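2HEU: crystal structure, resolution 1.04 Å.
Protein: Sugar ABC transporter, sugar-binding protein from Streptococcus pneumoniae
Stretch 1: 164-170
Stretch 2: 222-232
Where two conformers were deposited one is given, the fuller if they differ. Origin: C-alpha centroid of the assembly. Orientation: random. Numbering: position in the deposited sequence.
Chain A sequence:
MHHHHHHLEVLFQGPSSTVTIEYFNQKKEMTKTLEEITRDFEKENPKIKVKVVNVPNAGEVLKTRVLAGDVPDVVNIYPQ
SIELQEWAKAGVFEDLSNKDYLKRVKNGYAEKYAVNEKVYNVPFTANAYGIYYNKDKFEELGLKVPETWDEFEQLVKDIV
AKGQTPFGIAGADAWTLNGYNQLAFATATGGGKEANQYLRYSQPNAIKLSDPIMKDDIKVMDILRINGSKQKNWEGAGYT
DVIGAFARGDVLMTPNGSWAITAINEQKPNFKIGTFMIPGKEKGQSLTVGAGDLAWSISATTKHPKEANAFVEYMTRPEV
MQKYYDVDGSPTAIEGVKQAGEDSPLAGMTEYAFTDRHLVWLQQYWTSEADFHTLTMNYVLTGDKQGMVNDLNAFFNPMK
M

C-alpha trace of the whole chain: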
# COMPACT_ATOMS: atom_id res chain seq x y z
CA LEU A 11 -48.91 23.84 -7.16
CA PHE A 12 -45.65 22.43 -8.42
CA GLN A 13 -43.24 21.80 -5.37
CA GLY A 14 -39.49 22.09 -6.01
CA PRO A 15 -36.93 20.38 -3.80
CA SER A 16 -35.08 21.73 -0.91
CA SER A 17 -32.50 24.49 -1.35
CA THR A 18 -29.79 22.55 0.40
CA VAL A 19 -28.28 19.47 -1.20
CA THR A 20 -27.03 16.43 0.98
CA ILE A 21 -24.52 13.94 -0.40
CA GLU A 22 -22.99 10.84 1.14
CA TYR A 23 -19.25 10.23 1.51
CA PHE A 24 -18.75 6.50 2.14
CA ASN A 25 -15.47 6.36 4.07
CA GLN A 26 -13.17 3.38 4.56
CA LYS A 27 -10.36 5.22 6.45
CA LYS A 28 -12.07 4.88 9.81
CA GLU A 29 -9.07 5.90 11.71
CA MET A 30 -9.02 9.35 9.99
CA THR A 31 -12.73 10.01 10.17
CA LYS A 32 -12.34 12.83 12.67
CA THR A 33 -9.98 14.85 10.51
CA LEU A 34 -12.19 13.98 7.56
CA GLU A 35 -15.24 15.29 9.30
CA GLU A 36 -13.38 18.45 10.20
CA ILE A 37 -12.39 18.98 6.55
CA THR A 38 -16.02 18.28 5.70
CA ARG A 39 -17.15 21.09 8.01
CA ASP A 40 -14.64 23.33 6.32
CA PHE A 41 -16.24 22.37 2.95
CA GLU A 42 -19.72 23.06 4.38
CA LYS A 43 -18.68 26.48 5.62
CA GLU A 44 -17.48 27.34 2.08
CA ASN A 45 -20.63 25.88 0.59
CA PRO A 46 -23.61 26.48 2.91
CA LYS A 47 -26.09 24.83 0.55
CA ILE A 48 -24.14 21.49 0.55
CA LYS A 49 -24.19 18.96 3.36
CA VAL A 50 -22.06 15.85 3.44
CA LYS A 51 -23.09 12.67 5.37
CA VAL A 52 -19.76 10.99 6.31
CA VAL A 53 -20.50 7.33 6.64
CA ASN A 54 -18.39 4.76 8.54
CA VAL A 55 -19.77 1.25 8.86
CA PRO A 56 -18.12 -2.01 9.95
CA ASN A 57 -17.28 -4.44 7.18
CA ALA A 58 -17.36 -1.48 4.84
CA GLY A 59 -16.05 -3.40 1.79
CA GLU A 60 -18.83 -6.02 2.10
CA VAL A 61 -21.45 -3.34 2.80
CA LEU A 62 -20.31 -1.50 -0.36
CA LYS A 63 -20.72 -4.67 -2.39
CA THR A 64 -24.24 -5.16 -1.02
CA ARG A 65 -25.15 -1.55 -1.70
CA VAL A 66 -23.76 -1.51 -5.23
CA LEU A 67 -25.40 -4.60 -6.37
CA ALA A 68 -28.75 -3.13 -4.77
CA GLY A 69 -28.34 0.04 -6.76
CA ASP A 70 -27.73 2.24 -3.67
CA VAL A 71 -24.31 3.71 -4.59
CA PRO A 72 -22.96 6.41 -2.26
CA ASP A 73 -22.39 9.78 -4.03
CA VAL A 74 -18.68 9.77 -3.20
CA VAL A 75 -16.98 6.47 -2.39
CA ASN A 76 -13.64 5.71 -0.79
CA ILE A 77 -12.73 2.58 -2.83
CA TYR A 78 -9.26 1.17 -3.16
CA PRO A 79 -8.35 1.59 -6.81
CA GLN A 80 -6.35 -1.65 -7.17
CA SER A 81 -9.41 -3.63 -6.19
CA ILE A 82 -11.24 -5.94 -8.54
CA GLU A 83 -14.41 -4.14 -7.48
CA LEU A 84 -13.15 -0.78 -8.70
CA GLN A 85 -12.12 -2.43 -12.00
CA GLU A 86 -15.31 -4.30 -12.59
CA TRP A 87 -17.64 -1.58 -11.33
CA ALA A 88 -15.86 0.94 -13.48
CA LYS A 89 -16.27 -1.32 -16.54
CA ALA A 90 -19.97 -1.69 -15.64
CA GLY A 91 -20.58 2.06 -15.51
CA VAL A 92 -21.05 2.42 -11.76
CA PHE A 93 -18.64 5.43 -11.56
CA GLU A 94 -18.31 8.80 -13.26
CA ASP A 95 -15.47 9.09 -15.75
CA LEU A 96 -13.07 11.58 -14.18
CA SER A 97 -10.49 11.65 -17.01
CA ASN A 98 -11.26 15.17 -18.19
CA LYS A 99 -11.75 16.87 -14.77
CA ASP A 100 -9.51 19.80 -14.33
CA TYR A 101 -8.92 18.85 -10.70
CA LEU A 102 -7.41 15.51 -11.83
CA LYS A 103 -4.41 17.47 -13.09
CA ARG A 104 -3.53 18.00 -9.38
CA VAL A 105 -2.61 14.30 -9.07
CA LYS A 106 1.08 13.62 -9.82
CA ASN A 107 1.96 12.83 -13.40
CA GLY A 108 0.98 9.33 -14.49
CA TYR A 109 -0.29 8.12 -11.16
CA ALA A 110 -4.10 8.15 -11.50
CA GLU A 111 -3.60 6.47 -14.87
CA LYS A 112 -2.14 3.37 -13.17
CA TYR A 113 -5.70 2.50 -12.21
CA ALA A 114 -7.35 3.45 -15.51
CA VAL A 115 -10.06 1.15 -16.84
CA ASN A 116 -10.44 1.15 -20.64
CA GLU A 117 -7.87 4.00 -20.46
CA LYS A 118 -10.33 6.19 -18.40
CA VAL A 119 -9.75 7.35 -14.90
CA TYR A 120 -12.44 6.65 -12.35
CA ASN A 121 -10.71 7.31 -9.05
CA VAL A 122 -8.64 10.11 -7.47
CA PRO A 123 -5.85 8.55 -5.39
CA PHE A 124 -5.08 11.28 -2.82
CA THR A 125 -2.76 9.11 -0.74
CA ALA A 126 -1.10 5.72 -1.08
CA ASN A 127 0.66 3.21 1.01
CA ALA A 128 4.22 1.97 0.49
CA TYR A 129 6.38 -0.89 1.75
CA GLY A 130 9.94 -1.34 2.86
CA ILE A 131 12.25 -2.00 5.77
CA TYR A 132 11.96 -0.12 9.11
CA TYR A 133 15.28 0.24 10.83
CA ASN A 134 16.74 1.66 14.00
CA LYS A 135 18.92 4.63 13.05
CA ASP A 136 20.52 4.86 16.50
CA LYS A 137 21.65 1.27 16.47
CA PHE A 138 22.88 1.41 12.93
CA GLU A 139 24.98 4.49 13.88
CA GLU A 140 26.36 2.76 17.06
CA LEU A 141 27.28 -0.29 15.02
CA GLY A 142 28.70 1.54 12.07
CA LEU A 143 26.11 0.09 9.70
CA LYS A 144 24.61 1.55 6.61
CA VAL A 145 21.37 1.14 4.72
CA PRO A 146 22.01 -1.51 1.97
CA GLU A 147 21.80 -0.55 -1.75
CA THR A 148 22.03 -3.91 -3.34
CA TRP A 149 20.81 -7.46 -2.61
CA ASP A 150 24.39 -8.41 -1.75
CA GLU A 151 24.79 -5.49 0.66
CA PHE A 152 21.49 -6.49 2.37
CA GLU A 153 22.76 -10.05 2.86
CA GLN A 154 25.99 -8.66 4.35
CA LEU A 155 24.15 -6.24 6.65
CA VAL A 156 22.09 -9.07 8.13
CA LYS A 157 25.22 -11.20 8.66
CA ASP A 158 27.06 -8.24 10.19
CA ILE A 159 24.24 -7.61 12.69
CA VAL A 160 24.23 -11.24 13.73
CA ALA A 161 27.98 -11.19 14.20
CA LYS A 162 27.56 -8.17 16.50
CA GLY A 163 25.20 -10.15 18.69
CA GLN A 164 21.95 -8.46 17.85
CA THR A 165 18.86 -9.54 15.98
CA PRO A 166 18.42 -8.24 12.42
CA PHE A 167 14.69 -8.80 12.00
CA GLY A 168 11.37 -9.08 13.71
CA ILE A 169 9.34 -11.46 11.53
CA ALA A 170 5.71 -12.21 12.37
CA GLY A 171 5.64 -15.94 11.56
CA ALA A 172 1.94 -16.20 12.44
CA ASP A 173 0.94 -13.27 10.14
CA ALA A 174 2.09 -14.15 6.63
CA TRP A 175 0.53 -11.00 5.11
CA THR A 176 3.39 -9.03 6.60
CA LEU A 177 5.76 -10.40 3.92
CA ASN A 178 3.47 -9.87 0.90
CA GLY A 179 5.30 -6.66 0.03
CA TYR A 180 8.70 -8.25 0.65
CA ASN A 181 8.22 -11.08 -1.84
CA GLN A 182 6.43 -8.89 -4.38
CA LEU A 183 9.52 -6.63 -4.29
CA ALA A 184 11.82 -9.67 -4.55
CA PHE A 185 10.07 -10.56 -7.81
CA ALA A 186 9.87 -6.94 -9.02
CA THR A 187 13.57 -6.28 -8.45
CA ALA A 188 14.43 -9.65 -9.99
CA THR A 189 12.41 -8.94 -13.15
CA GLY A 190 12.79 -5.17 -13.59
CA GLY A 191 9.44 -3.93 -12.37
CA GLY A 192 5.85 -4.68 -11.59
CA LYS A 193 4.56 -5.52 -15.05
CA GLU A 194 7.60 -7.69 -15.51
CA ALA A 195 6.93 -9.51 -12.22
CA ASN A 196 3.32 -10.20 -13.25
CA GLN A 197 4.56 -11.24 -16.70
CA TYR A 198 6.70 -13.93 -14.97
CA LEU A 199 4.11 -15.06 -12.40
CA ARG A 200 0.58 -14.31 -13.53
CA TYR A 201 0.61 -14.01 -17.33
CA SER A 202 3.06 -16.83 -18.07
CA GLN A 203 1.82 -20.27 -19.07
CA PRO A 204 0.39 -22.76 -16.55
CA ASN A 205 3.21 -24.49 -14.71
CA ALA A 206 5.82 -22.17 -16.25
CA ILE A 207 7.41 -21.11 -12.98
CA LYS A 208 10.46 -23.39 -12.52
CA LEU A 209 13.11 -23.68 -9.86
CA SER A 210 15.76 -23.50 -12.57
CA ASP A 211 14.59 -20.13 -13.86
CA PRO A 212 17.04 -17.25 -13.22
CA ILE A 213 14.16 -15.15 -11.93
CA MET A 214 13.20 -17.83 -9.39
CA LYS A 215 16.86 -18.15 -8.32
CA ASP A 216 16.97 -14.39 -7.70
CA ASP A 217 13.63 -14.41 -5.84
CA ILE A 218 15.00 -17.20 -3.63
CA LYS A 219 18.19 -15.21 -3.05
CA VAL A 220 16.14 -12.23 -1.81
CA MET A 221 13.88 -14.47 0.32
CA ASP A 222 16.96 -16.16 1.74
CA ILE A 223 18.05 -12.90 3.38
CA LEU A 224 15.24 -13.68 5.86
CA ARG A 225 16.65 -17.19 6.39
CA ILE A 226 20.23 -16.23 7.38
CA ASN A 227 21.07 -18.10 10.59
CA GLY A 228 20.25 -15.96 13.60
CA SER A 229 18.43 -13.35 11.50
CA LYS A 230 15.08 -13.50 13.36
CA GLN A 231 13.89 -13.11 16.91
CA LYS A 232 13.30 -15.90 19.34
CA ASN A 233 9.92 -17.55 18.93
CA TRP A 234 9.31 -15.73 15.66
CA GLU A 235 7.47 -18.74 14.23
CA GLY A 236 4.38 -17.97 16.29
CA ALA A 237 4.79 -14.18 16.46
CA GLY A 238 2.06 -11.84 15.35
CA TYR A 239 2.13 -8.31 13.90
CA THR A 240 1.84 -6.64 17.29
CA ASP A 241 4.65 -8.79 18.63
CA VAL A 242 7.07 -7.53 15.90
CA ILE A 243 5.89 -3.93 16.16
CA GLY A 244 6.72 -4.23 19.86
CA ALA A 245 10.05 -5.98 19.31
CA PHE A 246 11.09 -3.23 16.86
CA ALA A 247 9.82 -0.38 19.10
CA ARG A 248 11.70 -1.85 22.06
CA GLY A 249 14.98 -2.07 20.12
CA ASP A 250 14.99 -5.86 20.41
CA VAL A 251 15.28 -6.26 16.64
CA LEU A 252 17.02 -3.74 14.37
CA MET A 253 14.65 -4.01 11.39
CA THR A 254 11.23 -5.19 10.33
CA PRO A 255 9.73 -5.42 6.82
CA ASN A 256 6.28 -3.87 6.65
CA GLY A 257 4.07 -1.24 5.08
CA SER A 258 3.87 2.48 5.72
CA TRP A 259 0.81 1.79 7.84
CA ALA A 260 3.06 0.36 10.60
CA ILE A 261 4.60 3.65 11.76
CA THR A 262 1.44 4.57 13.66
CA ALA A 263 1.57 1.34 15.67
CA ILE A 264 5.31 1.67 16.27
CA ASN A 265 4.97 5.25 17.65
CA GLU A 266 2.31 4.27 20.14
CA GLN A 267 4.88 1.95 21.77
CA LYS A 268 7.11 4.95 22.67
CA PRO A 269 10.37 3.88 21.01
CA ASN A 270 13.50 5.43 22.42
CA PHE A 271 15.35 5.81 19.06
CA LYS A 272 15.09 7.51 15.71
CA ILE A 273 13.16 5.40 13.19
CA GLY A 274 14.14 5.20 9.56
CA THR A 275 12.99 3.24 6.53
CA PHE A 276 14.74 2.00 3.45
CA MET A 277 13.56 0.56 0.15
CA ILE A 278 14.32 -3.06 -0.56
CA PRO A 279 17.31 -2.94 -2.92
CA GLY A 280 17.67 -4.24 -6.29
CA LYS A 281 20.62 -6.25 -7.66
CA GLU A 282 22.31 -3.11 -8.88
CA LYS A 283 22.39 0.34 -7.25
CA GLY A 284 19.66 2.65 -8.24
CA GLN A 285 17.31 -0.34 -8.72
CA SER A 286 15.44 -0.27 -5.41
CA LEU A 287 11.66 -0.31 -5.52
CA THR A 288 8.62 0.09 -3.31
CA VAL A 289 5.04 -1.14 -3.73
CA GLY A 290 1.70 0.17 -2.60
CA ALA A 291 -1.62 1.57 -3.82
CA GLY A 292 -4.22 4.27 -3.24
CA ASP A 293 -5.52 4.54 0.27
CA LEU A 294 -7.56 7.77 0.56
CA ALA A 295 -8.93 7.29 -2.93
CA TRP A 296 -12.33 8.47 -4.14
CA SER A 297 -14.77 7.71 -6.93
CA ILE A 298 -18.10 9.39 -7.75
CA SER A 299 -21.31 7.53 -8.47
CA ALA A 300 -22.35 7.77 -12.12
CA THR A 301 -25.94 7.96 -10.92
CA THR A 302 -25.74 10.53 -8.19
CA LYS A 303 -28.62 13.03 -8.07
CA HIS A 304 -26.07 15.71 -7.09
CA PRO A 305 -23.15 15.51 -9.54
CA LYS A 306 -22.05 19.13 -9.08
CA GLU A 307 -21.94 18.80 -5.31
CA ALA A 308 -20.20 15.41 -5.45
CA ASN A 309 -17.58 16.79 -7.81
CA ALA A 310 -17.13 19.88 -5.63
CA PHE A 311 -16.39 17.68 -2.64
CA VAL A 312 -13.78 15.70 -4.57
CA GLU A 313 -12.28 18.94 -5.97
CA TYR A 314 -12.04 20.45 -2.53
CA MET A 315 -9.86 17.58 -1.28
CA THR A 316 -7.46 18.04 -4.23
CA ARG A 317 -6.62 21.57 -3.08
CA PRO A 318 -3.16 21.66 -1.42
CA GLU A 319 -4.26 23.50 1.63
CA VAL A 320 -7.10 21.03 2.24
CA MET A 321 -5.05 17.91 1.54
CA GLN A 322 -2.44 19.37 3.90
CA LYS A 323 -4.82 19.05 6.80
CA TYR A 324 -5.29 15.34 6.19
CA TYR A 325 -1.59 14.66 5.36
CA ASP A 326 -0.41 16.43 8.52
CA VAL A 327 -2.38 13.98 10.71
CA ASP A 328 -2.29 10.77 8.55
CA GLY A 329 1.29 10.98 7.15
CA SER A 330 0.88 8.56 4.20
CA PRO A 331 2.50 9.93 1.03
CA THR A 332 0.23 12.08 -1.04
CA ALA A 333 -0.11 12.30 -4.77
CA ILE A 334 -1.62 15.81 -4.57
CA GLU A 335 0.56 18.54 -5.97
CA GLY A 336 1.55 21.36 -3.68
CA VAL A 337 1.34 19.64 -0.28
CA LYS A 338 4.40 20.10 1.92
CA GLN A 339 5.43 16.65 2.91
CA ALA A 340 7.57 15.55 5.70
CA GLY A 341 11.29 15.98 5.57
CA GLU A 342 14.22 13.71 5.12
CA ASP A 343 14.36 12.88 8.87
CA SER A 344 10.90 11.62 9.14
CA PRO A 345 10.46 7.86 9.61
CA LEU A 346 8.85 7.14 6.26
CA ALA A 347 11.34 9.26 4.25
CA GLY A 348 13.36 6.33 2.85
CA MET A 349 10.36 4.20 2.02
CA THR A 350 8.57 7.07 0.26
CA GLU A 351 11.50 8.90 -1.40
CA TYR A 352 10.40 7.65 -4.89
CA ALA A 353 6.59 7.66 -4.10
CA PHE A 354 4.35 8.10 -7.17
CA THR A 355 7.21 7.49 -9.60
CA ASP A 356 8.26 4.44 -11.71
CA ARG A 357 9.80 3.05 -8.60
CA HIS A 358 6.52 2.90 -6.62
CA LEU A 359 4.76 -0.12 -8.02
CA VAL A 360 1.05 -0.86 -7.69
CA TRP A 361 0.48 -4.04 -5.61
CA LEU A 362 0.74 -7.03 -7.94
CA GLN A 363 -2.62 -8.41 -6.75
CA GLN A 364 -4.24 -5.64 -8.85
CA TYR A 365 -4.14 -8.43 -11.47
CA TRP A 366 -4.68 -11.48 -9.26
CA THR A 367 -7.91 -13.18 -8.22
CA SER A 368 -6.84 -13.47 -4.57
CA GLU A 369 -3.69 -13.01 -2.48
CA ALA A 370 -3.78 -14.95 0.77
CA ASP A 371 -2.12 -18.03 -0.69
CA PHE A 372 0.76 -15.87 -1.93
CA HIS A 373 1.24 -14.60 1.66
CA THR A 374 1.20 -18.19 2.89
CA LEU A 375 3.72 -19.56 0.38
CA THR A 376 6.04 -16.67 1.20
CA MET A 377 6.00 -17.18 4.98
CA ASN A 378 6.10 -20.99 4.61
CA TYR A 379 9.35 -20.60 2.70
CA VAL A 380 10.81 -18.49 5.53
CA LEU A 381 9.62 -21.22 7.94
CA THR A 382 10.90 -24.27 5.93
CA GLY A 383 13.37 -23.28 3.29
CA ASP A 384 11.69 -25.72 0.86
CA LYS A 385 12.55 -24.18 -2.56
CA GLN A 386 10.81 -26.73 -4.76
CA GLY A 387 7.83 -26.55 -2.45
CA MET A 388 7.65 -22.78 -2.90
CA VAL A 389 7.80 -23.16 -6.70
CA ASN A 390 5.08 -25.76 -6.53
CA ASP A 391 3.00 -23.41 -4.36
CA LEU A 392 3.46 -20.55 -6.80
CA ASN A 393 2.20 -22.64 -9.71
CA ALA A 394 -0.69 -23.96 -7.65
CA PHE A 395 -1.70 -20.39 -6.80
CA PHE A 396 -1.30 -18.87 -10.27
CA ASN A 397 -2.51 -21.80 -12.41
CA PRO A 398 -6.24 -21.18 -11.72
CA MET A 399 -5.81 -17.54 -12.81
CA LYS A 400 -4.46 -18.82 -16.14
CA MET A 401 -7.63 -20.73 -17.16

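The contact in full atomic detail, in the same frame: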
# COMPACT_ATOMS: atom_id res chain seq x y z
N GLN A 164 23.27 -8.97 17.75
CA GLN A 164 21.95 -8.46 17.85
C GLN A 164 21.14 -9.10 16.74
O GLN A 164 21.64 -9.84 15.90
CB GLN A 164 21.98 -6.96 17.79
CG GLN A 164 22.67 -6.35 18.96
CD GLN A 164 22.45 -4.80 19.05
OE1 GLN A 164 21.28 -4.33 19.11
NE2 GLN A 164 23.53 -4.06 19.08
N THR A 165 19.84 -8.84 16.81
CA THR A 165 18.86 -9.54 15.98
C THR A 165 18.46 -8.65 14.82
O THR A 165 17.87 -7.60 15.03
CB THR A 165 17.63 -9.93 16.77
OG1 THR A 165 18.00 -10.72 17.89
CG2 THR A 165 16.64 -10.70 15.88
N PRO A 166 18.74 -9.09 13.58
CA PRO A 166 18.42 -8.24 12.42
C PRO A 166 16.92 -7.93 12.31
O PRO A 166 16.58 -6.77 12.14
CB PRO A 166 18.93 -9.07 11.22
CG PRO A 166 20.04 -9.88 11.78
CD PRO A 166 19.63 -10.20 13.19
N PHE A 167 16.08 -8.98 12.34
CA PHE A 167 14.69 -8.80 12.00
C PHE A 167 13.74 -9.26 13.06
O PHE A 167 13.91 -10.30 13.68
CB PHE A 167 14.28 -9.64 10.73
CG PHE A 167 15.05 -9.26 9.47
CD1 PHE A 167 14.87 -8.03 8.84
CD2 PHE A 167 15.89 -10.20 8.91
CE1 PHE A 167 15.52 -7.75 7.66
CE2 PHE A 167 16.55 -9.88 7.69
CZ PHE A 167 16.36 -8.69 7.09
N GLY A 168 12.62 -8.53 13.15
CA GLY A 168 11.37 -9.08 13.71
C GLY A 168 10.48 -9.56 12.57
O GLY A 168 10.09 -8.78 11.73
N ILE A 169 10.19 -10.84 12.54
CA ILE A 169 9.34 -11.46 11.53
C ILE A 169 8.14 -12.08 12.26
O ILE A 169 8.29 -12.82 13.24
CB ILE A 169 10.06 -12.53 10.69
CG1 ILE A 169 11.26 -11.91 9.96
CG2 ILE A 169 9.14 -13.20 9.73
CD1 ILE A 169 10.96 -10.85 8.93
N ALA A 170 6.97 -11.75 11.76
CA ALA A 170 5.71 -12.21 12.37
C ALA A 170 5.32 -13.56 11.69
O ALA A 170 4.49 -13.56 10.79
CB ALA A 170 4.60 -11.17 12.19
N ASP A 222 16.00 -15.56 0.87
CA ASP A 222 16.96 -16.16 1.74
C ASP A 222 17.64 -15.20 2.67
O ASP A 222 18.22 -15.61 3.67
CB ASP A 222 18.01 -17.00 0.96
CG ASP A 222 17.52 -18.36 0.60
OD1 ASP A 222 16.53 -18.85 1.17
OD2 ASP A 222 18.18 -19.01 -0.26
N ILE A 223 17.55 -13.88 2.40
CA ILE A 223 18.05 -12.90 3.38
C ILE A 223 17.35 -13.09 4.72
O ILE A 223 17.93 -12.91 5.78
CB ILE A 223 17.88 -11.48 2.81
CG1 ILE A 223 18.74 -11.30 1.56
CG2 ILE A 223 18.19 -10.41 3.85
CD1 ILE A 223 18.49 -10.03 0.75
N LEU A 224 16.05 -13.44 4.65
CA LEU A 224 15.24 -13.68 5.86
C LEU A 224 15.47 -14.99 6.53
O LEU A 224 14.89 -15.27 7.58
CB LEU A 224 13.75 -13.50 5.52
CG LEU A 224 13.34 -12.20 4.87
CD1 LEU A 224 11.82 -12.19 4.69
CD2 LEU A 224 13.84 -10.97 5.65
N ARG A 225 16.33 -15.84 5.93
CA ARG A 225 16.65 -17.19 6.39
C ARG A 225 18.07 -17.29 6.90
O ARG A 225 18.50 -18.36 7.31
CB ARG A 225 16.39 -18.22 5.27
CG ARG A 225 14.95 -18.22 4.77
CD ARG A 225 14.45 -19.63 4.40
NE ARG A 225 14.21 -20.56 5.51
CZ ARG A 225 14.99 -21.55 5.94
NH1 ARG A 225 16.07 -21.89 5.27
NH2 ARG A 225 14.62 -22.24 6.99
N ILE A 226 18.85 -16.20 6.86
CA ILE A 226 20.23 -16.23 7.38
C ILE A 226 20.15 -16.73 8.83
O ILE A 226 19.29 -16.32 9.61
CB ILE A 226 20.88 -14.88 7.20
CG1 ILE A 226 21.12 -14.63 5.70
CG2 ILE A 226 22.11 -14.69 8.06
CD1 ILE A 226 21.50 -13.18 5.35
N ASN A 227 21.10 -17.56 9.21
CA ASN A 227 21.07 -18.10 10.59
C ASN A 227 21.21 -16.95 11.61
O ASN A 227 22.09 -16.13 11.52
CB ASN A 227 22.22 -19.10 10.76
CG ASN A 227 22.20 -19.80 12.10
OD1 ASN A 227 22.64 -19.24 13.13
ND2 ASN A 227 21.71 -21.01 12.17
N GLY A 228 20.29 -16.95 12.56
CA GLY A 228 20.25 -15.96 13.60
C GLY A 228 19.61 -14.63 13.19
O GLY A 228 19.66 -13.67 13.93
N SER A 229 18.98 -14.58 12.02
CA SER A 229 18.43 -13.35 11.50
C SER A 229 17.12 -12.90 12.15
O SER A 229 16.77 -11.72 11.99
CB SER A 229 18.25 -13.43 10.04
OG SER A 229 17.36 -14.44 9.63
N LYS A 230 16.40 -13.80 12.84
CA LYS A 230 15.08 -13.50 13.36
C LYS A 230 15.02 -13.67 14.85
O LYS A 230 15.90 -14.28 15.48
CB LYS A 230 14.03 -14.38 12.69
CG LYS A 230 13.98 -14.15 11.17
CD LYS A 230 13.10 -15.11 10.44
CE LYS A 230 13.58 -16.58 10.46
NZ LYS A 230 15.00 -16.67 9.96
N GLN A 231 14.02 -13.08 15.46
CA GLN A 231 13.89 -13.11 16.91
C GLN A 231 13.46 -14.48 17.42
O GLN A 231 12.88 -15.31 16.74
CB GLN A 231 12.92 -12.01 17.39
CG GLN A 231 11.43 -12.31 17.30
CD GLN A 231 10.79 -12.20 15.92
OE1 GLN A 231 11.45 -12.13 14.86
NE2 GLN A 231 9.44 -12.19 15.89
N LYS A 232 13.74 -14.71 18.70
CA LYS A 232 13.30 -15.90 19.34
C LYS A 232 11.80 -16.03 19.29
O LYS A 232 11.07 -15.10 19.46
CB LYS A 232 13.73 -15.84 20.86
CG LYS A 232 13.24 -16.79 21.80
CD LYS A 232 13.90 -16.66 23.19
CE LYS A 232 13.33 -15.68 24.11
NZ LYS A 232 13.97 -15.91 25.47
O HOH W 1 17.54 -13.73 17.64

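Two irregular segments can be tied together by a few backbone bonds and one side-chain carboxamide, and the contact between residues 164-170 and 222-232 of this sugar-binding protein is a compact example. The backbone supplies the first link: Phe167 N donates to Ser229 O at 2.8 Å. The return bond, from Gln231 N to Phe167 O, is weak, at 3.3 Å and bent to 121°, and the same carbonyl, Phe167 O, also receives a CA-H...O contact from Lys230 CA at 3.4 Å.

Beyond this point the side chain of Gln231 makes the links. Gln231 OE1 accepts from Ile169 N at 2.9 Å, while Gln231 NE2 donates to Ile169 O at 3.0 Å, so one carboxamide satisfies both polar backbone atoms of a single residue.

Side-chain packing accompanies these bonds. Leu224 CD2 lies over one face of the Phe167 ring, 3.8 Å from its centroid, in a CH-pi contact. Separately, a polar atom, Ile223 O, approaches the ring edge, 3.8 Å from Phe167 CE2. The aliphatic part of Lys230 packs on Ile169, with Lys230 CD 3.7 Å from Ile169 CG1, and Lys230 NZ turns back to donate to Leu224 O at 2.8 Å. At the other end, a water bridges Thr165 OG1 and Lys230 O.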